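Local coordinates for putative NADH dehydrogenase/NAD(P)H nitroreductase (Bacteroides thetaiotaomicron VPI-5482, PDB 3KWK), which binds flavin mononucleotide and is probably an NAD(P)H-dependent oxidoreductase of the nitroreductase family, at residues A[139-142]-A[143-146]. Residues are numbered along the deposited sequence; the frame is centred on the assembly and turned at random. Where two conformers were deposited one is given.
Sequences HLPE and NILP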
# COMPACT_ATOMS: atom_id res chain seq x y z
N HIS A 139 14.03 -16.76 11.83
CA HIS A 139 15.42 -16.94 11.43
C HIS A 139 15.81 -16.00 10.28
O HIS A 139 16.48 -16.40 9.31
CB HIS A 139 15.73 -18.40 11.06
CG HIS A 139 15.50 -19.37 12.17
ND1 HIS A 139 16.52 -20.11 12.73
CD2 HIS A 139 14.38 -19.68 12.86
CE1 HIS A 139 16.03 -20.85 13.71
NE2 HIS A 139 14.73 -20.60 13.81
N LEU A 140 15.38 -14.76 10.36
CA LEU A 140 15.64 -13.82 9.28
C LEU A 140 17.10 -13.40 9.26
O LEU A 140 17.68 -13.04 10.30
CB LEU A 140 14.79 -12.56 9.42
CG LEU A 140 13.27 -12.72 9.43
CD1 LEU A 140 12.65 -11.32 9.63
CD2 LEU A 140 12.77 -13.40 8.17
N PRO A 141 17.74 -13.53 8.07
CA PRO A 141 19.05 -12.90 7.94
C PRO A 141 19.01 -11.41 8.29
O PRO A 141 17.97 -10.80 8.19
CB PRO A 141 19.38 -13.13 6.47
CG PRO A 141 18.57 -14.39 6.03
CD PRO A 141 17.27 -14.15 6.81
N GLU A 142 20.17 -10.87 8.69
CA GLU A 142 20.28 -9.50 9.21
C GLU A 142 19.70 -8.43 8.27
O GLU A 142 19.09 -7.45 8.72
CB GLU A 142 21.77 -9.20 9.49
CG GLU A 142 22.04 -7.85 10.12
CD GLU A 142 23.43 -7.75 10.76
OE1 GLU A 142 24.41 -8.21 10.14
OE2 GLU A 142 23.53 -7.21 11.89
N ASN A 143 19.86 -8.65 6.97
CA ASN A 143 19.43 -7.70 5.93
C ASN A 143 17.94 -7.70 5.63
O ASN A 143 17.42 -6.78 5.03
CB ASN A 143 20.21 -7.91 4.63
CG ASN A 143 20.12 -9.33 4.10
OD1 ASN A 143 20.53 -10.27 4.78
ND2 ASN A 143 19.65 -9.49 2.84
N ILE A 144 17.29 -8.78 6.05
CA ILE A 144 15.85 -8.96 5.83
C ILE A 144 15.08 -8.40 7.01
O ILE A 144 15.17 -8.94 8.11
CB ILE A 144 15.50 -10.44 5.60
CG1 ILE A 144 16.30 -11.06 4.46
CG2 ILE A 144 13.99 -10.63 5.30
CD1 ILE A 144 16.26 -10.33 3.06
N LEU A 145 14.37 -7.31 6.78
CA LEU A 145 13.71 -6.57 7.84
C LEU A 145 12.21 -6.79 7.80
O LEU A 145 11.59 -6.58 6.76
CB LEU A 145 14.04 -5.08 7.72
CG LEU A 145 15.53 -4.76 7.69
CD1 LEU A 145 15.71 -3.24 7.67
CD2 LEU A 145 16.34 -5.40 8.83
N PRO A 146 11.59 -7.10 8.94
CA PRO A 146 10.14 -7.36 8.91
C PRO A 146 9.32 -6.07 9.02
O PRO A 146 9.53 -5.32 9.96
CB PRO A 146 9.91 -8.26 10.14
CG PRO A 146 10.99 -7.92 11.07
CD PRO A 146 12.18 -7.48 10.24
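Pro-141 and Ile-144 are the first and last residues of a type I beta turn that reverses the chain between helix 128-138 and strand 144-153. Ile-144 N donates to Pro-141 O over 3.0 Å, with an N-H...O angle of 149°; the donor sits well above the carbonyl plane, 51° out of it. Proline, which has no N-H to offer, suits the first position, where only its carbonyl is needed, while Glu-142 and Asn-143 form the polar bend. Just before the turn, His-139 ends the helical conformation with positive phi.

Across the two arms of the turn, Leu-140 packs between Ile-144 and Pro-146, touching each. Its chi1 of -59° sets CG beside the backbone N, and the branching there, with CD1 and CD2 placed by chi2, serves two neighbours: CD1 lies 3.9 Å from CD of the Pro-146 ring, and CD2 approaches Ile-144 CG2 at 4.2 Å, the two side chains crossing nearly at right angles. Ile-144 also runs side by side with the Pro-141 ring, its CG1 4.0 Å from Pro-141 CD. Leu-140, Ile-144 and Pro-146 all touch Cys-88 of strand 83-90. On the polar side, Asn-143 OD1 lies 3.5 Å from Pro-141 CB, while ND2 bonds to Asp-90 OD1.

The chemistry thus divides the labour: one backbone bond closes the turn, the Asn-143 amide helps to fasten it to strand 83-90, alongside bonds to Ser-91 and Arg-135, and Leu-140, Ile-144 and Pro-146 are buried, while Pro-141, partly exposed, joins Leu-140 and Ile-144 in meeting Tyr-175 of the second subunit.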